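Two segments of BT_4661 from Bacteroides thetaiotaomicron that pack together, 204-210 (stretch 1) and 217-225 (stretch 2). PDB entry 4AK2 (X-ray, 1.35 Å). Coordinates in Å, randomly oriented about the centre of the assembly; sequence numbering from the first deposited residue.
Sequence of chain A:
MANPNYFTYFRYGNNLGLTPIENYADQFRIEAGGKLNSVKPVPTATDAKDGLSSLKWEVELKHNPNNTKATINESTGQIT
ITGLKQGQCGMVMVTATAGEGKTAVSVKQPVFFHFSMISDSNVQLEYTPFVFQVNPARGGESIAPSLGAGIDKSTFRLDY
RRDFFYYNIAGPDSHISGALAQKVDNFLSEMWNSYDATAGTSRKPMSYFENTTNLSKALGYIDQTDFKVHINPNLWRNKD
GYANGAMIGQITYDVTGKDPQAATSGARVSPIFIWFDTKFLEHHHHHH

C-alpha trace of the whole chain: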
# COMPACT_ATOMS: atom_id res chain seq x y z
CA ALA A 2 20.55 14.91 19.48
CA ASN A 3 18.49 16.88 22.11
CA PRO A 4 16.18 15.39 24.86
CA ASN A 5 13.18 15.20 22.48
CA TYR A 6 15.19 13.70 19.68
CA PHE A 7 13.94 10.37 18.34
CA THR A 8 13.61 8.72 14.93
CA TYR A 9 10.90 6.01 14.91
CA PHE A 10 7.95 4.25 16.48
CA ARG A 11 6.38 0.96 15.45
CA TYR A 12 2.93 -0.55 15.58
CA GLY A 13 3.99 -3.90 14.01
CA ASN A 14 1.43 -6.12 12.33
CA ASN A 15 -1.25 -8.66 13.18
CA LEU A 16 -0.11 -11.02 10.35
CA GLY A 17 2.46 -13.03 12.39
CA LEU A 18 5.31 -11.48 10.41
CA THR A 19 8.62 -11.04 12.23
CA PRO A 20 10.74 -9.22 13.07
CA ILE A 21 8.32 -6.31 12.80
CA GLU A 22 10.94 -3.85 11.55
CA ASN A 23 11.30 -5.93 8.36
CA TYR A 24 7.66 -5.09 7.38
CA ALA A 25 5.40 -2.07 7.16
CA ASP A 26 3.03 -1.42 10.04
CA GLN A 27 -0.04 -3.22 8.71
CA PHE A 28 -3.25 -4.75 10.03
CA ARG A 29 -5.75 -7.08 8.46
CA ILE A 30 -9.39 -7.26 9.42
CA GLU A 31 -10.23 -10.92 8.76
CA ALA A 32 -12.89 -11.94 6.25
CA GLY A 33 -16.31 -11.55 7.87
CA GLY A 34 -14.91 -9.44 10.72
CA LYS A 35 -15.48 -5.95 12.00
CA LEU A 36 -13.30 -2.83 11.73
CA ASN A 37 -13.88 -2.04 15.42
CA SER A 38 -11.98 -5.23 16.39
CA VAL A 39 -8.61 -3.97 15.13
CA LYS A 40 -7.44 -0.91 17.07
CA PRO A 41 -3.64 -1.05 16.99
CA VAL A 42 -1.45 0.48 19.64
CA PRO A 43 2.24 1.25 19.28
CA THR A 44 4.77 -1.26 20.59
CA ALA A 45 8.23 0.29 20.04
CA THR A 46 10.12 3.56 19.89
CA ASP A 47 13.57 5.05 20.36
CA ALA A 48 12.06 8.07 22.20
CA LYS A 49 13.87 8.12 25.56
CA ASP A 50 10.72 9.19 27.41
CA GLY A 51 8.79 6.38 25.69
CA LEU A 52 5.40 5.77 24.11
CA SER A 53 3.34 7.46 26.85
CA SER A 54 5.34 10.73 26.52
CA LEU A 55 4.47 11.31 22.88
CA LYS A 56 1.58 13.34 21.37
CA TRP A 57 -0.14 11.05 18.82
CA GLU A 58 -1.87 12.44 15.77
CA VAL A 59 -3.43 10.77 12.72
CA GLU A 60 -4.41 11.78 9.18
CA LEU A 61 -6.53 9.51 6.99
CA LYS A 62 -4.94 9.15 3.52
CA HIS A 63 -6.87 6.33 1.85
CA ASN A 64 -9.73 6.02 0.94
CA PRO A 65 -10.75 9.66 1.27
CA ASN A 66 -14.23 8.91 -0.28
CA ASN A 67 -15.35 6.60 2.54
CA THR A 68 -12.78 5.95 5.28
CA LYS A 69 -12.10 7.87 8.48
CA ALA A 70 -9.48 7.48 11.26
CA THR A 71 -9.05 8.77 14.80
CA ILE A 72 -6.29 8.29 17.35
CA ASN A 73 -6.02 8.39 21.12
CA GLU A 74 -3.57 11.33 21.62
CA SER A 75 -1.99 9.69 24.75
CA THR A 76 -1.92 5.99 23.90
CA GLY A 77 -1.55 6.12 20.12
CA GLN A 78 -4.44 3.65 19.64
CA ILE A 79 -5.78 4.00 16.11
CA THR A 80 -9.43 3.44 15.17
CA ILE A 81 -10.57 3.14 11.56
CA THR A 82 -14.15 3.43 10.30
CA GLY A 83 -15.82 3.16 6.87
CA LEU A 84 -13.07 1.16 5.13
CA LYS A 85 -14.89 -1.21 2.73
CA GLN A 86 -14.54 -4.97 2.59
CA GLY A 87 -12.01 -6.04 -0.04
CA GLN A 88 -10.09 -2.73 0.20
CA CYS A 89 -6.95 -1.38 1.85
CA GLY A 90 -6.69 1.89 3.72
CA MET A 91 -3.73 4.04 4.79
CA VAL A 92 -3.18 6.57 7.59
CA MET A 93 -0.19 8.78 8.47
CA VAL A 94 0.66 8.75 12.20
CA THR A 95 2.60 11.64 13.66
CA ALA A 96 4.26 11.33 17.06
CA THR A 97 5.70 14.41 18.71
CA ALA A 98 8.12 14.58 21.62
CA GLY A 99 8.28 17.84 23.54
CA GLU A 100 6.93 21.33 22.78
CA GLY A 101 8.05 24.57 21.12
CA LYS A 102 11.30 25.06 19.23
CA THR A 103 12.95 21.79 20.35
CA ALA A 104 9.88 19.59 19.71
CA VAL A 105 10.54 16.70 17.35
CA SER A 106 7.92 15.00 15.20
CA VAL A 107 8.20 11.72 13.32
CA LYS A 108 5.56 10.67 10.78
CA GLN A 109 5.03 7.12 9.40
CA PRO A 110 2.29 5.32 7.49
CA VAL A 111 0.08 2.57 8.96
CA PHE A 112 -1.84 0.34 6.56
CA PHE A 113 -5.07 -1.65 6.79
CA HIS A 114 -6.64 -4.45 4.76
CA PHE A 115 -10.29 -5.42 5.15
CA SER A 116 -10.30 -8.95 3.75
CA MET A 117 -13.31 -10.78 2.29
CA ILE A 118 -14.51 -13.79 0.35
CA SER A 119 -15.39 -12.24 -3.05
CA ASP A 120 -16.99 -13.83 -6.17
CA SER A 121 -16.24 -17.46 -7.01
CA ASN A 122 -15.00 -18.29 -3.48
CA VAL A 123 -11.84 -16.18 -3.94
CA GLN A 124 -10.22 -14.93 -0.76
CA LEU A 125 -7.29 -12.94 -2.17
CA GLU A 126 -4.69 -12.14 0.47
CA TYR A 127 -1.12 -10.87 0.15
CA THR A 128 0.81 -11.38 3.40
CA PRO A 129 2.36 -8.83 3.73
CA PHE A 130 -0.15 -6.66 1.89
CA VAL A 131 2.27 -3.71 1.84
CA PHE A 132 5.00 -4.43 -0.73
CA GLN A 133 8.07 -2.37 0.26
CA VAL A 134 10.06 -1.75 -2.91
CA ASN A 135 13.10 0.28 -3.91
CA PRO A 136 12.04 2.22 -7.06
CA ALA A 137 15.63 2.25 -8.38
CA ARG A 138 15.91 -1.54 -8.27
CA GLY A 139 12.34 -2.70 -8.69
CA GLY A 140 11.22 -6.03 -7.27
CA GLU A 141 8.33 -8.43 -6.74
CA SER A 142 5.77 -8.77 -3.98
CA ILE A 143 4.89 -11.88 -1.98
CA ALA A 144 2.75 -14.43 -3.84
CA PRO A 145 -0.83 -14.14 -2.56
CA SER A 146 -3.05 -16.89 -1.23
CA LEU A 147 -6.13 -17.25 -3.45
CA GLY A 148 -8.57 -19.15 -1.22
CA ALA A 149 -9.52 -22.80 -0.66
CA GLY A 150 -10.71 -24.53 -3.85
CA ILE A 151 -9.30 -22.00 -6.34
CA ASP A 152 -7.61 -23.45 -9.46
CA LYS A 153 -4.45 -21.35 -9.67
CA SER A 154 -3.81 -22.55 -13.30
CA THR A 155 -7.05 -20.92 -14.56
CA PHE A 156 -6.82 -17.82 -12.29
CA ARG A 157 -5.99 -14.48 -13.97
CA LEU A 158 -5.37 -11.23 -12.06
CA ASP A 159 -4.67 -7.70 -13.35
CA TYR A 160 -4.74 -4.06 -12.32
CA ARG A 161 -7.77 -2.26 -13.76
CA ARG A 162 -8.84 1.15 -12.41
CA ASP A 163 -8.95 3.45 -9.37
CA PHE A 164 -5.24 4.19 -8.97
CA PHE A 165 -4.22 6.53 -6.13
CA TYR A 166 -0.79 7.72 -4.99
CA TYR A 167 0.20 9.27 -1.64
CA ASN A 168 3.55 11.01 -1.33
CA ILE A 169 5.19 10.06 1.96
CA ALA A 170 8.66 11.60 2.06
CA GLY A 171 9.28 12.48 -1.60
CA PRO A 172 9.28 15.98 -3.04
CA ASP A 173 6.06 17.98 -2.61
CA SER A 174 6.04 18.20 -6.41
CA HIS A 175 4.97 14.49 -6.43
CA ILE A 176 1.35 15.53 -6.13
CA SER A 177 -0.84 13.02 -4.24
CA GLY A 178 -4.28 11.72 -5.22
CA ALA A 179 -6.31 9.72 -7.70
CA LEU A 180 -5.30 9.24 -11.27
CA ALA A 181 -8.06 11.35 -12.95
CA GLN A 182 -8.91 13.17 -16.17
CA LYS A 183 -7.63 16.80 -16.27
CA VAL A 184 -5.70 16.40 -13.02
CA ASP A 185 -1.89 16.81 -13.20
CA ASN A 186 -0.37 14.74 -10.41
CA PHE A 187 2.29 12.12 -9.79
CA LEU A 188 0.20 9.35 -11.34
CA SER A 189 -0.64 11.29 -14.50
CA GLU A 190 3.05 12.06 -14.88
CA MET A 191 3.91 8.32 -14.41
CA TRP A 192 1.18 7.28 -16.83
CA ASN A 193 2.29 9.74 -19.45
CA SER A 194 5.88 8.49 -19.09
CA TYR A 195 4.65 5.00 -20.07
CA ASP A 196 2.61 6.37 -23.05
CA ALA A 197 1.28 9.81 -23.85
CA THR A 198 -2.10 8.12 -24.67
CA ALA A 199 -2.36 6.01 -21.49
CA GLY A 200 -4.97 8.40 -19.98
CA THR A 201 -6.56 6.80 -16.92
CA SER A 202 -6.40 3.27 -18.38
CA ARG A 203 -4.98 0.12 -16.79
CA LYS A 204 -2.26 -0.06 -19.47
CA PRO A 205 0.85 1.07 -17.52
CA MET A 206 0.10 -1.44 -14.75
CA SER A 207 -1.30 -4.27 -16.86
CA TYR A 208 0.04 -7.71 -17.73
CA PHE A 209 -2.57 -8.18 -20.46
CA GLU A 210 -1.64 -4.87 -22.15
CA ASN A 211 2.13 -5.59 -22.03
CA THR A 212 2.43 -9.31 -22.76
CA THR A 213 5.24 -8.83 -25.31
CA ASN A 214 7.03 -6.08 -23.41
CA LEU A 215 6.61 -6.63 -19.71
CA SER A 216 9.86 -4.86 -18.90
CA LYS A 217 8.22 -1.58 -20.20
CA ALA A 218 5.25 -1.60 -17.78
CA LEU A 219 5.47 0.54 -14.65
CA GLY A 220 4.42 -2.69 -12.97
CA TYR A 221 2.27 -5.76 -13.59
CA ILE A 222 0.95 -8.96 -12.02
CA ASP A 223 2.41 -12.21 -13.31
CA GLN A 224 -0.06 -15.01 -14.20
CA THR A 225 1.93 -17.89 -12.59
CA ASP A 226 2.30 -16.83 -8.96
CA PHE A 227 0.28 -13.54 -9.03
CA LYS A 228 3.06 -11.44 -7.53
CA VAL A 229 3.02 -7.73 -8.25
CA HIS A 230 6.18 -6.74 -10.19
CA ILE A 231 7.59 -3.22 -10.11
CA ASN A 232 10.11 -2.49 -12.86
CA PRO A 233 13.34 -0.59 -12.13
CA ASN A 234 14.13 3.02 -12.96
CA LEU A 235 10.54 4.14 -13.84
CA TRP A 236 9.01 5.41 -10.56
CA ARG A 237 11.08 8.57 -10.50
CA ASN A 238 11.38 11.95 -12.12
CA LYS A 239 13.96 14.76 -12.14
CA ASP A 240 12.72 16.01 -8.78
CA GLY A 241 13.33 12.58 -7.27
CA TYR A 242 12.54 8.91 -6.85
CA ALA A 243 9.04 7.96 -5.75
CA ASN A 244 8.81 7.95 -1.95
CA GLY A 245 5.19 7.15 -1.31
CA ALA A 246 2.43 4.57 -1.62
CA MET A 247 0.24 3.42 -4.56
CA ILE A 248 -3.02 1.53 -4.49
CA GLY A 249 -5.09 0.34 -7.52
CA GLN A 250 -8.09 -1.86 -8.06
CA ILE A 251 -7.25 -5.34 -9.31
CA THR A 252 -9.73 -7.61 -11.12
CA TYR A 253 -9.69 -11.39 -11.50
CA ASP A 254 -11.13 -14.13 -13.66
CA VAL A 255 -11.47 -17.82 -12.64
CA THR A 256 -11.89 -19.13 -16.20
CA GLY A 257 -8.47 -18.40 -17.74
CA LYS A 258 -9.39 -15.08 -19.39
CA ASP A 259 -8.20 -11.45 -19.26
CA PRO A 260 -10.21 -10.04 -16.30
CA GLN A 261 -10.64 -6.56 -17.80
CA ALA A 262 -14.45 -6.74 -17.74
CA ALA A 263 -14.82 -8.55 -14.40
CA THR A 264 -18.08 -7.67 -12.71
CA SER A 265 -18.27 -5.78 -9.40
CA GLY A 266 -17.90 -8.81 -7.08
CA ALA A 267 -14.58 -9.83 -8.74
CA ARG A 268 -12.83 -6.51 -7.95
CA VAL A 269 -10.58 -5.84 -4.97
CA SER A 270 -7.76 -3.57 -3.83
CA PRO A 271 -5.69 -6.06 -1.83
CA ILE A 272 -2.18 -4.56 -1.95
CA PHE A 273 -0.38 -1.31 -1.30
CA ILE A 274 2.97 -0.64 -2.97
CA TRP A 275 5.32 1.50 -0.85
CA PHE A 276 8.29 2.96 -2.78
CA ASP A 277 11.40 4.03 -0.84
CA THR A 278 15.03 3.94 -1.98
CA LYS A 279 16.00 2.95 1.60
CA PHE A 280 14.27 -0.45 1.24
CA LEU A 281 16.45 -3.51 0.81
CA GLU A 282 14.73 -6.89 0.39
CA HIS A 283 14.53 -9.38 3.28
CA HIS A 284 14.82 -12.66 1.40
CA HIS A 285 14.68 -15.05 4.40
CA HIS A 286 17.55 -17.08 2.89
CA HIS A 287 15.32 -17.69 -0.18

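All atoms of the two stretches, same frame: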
# COMPACT_ATOMS: atom_id res chain seq x y z
N LYS A 204 -3.39 0.43 -18.65
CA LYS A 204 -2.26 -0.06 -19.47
C LYS A 204 -0.88 -0.04 -18.79
O LYS A 204 -0.15 -1.06 -18.88
CB LYS A 204 -2.24 0.61 -20.83
CG LYS A 204 -3.45 0.24 -21.69
CD LYS A 204 -3.55 1.10 -22.93
CE LYS A 204 -4.82 0.78 -23.72
NZ LYS A 204 -4.93 1.80 -24.78
N PRO A 205 -0.51 1.06 -18.09
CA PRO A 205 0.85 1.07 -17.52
C PRO A 205 1.10 0.04 -16.42
O PRO A 205 2.26 -0.21 -16.08
CB PRO A 205 0.97 2.50 -16.94
CG PRO A 205 -0.02 3.33 -17.78
CD PRO A 205 -1.19 2.37 -17.91
N MET A 206 0.02 -0.51 -15.87
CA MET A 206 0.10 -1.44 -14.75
C MET A 206 -0.41 -2.83 -15.10
O MET A 206 -0.62 -3.67 -14.22
CB MET A 206 -0.67 -0.89 -13.55
CG MET A 206 0.08 0.20 -12.80
SD MET A 206 1.66 -0.31 -12.09
CE MET A 206 1.28 -1.73 -11.07
N SER A 207 -0.60 -3.09 -16.40
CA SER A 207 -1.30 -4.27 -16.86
C SER A 207 -0.41 -5.34 -17.52
O SER A 207 0.35 -5.04 -18.42
CB SER A 207 -2.41 -3.86 -17.86
OG SER A 207 -2.99 -5.03 -18.47
N TYR A 208 -0.55 -6.57 -17.05
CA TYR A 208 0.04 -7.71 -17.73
C TYR A 208 -0.57 -7.87 -19.13
O TYR A 208 0.14 -8.04 -20.12
CB TYR A 208 -0.20 -8.99 -16.92
CG TYR A 208 0.19 -10.24 -17.70
CD1 TYR A 208 1.47 -10.75 -17.64
CD2 TYR A 208 -0.76 -10.91 -18.50
CE1 TYR A 208 1.82 -11.87 -18.37
CE2 TYR A 208 -0.42 -12.04 -19.24
CZ TYR A 208 0.87 -12.52 -19.18
OH TYR A 208 1.20 -13.66 -19.91
N PHE A 209 -1.89 -7.87 -19.20
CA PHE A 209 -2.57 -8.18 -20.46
C PHE A 209 -2.32 -7.15 -21.56
O PHE A 209 -2.36 -7.51 -22.75
CB PHE A 209 -4.06 -8.44 -20.20
CG PHE A 209 -4.27 -9.73 -19.48
CD1 PHE A 209 -4.24 -10.93 -20.18
CD2 PHE A 209 -4.40 -9.76 -18.08
CE1 PHE A 209 -4.34 -12.13 -19.48
CE2 PHE A 209 -4.50 -10.96 -17.39
CZ PHE A 209 -4.50 -12.14 -18.10
N GLU A 210 -1.95 -5.93 -21.18
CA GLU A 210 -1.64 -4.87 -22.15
C GLU A 210 -0.16 -4.77 -22.48
O GLU A 210 0.23 -3.91 -23.27
CB GLU A 210 -2.17 -3.51 -21.65
CG GLU A 210 -3.64 -3.55 -21.34
CD GLU A 210 -4.50 -3.48 -22.58
OE1 GLU A 210 -4.03 -3.06 -23.65
OE2 GLU A 210 -5.66 -3.88 -22.49
N LYS A 217 8.60 -2.99 -19.95
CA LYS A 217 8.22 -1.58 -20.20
C LYS A 217 7.09 -1.08 -19.28
O LYS A 217 6.85 0.13 -19.18
CB LYS A 217 7.79 -1.39 -21.65
N ALA A 218 6.35 -2.01 -18.67
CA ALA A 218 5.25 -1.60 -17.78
C ALA A 218 5.83 -0.89 -16.56
O ALA A 218 6.95 -1.17 -16.13
CB ALA A 218 4.46 -2.81 -17.34
N LEU A 219 5.08 0.05 -15.98
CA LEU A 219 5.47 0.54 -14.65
C LEU A 219 5.49 -0.61 -13.62
O LEU A 219 6.31 -0.66 -12.70
CB LEU A 219 4.49 1.62 -14.20
CG LEU A 219 4.38 2.85 -15.09
CD1 LEU A 219 3.35 3.82 -14.50
CD2 LEU A 219 5.71 3.52 -15.27
N GLY A 220 4.57 -1.54 -13.80
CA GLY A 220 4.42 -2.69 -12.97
C GLY A 220 3.38 -3.60 -13.57
O GLY A 220 2.68 -3.19 -14.52
N TYR A 221 3.26 -4.82 -13.07
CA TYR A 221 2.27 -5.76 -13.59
C TYR A 221 2.18 -6.94 -12.64
O TYR A 221 3.14 -7.24 -11.92
CB TYR A 221 2.63 -6.26 -15.02
CG TYR A 221 3.89 -7.05 -15.05
CD1 TYR A 221 5.11 -6.40 -15.16
CD2 TYR A 221 3.87 -8.44 -14.93
CE1 TYR A 221 6.31 -7.13 -15.17
CE2 TYR A 221 5.06 -9.18 -14.91
CZ TYR A 221 6.27 -8.52 -15.05
OH TYR A 221 7.46 -9.25 -15.03
N ILE A 222 1.11 -7.70 -12.74
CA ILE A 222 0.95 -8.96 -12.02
C ILE A 222 1.28 -10.10 -12.94
O ILE A 222 0.77 -10.18 -14.06
CB ILE A 222 -0.51 -9.05 -11.49
CG1 ILE A 222 -0.75 -7.92 -10.49
CG2 ILE A 222 -0.76 -10.43 -10.85
CD1 ILE A 222 -2.21 -7.81 -10.06
N ASP A 223 2.13 -11.01 -12.48
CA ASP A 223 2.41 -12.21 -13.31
C ASP A 223 1.28 -13.24 -13.16
O ASP A 223 0.59 -13.28 -12.12
CB ASP A 223 3.79 -12.78 -13.00
CG ASP A 223 3.78 -13.66 -11.78
OD1 ASP A 223 3.29 -14.81 -11.87
OD2 ASP A 223 4.28 -13.20 -10.74
N GLN A 224 1.07 -14.07 -14.19
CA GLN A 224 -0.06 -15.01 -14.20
C GLN A 224 0.30 -16.43 -13.73
O GLN A 224 -0.48 -17.37 -13.98
CB GLN A 224 -0.75 -15.01 -15.60
CG GLN A 224 -1.09 -13.58 -16.02
CD GLN A 224 -2.02 -12.85 -15.06
OE1 GLN A 224 -3.06 -13.38 -14.69
NE2 GLN A 224 -1.63 -11.65 -14.65
N THR A 225 1.47 -16.59 -13.10
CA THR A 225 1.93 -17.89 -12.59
C THR A 225 1.75 -17.95 -11.08
O THR A 225 1.12 -18.88 -10.53
CB THR A 225 3.41 -18.14 -12.99
OG1 THR A 225 3.44 -18.22 -14.43
CG2 THR A 225 3.92 -19.43 -12.44
O HOH W 1 -1.34 -6.15 -13.42

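Contact between stretches 204-210 and 217-225 of BT_4661, which buries 456 Å² summed over both sides. The one direct hydrogen bond across the contact is weak, Leu219 N to Pro205 O at 2.8 Å with an N-H...O angle of 125°. Beside it, Met206 CA lies 3.1 Å from Gly220 O, a CA-H...O contact. Farther along, water 1 bridges the stretches: it donates to Met206 O (2.7 Å) and accepts from Ile222 N (3.0 Å), so the Ile222 amide reaches Met206 O through the water rather than directly.

Apolar packing begins where Pro205 and Leu219, both buried, meet through Pro205 CB and Leu219 CD1 at 3.7 Å, beside their weak backbone hydrogen bond. The CA-to-CB bond of Met206 points away, but its m, m, m rotamer curls the chain end back, bringing SD to 4.0 Å from Leu219 CB. Gly220 fits the space left by this curl, since an ideal CB there would lie 2.9 Å from Met206 CE, a clash.

Among the aromatic residues, Tyr208, pointing toward stretch 2, has the largest covered area, 79 Å². Gln224 covers one face of its ring, with CG 3.6 Å from the ring centroid and 13° off the normal, a CH-pi contact made by the aliphatic part of the side chain. Tyr221 CD2 sits at the ring edge, 4.3 Å from Tyr208 CD1, while Tyr208 CB approaches Ile222 O to 3.2 Å. Phe209 joins with CE2 3.9 Å from Gln224 CD.

Hydrogen bonds within each stretch brace these groups. Gln224 NE2 donates to Ile222 O (2.9 Å), folding the m, m side chain back along its own stretch. In stretch 1, Ser207 points away and its OG accepts from Glu210 N (3.0 Å), while Ser207 N donates to Lys204 O (3.2 Å), closing the turn that carries Pro205 and Met206.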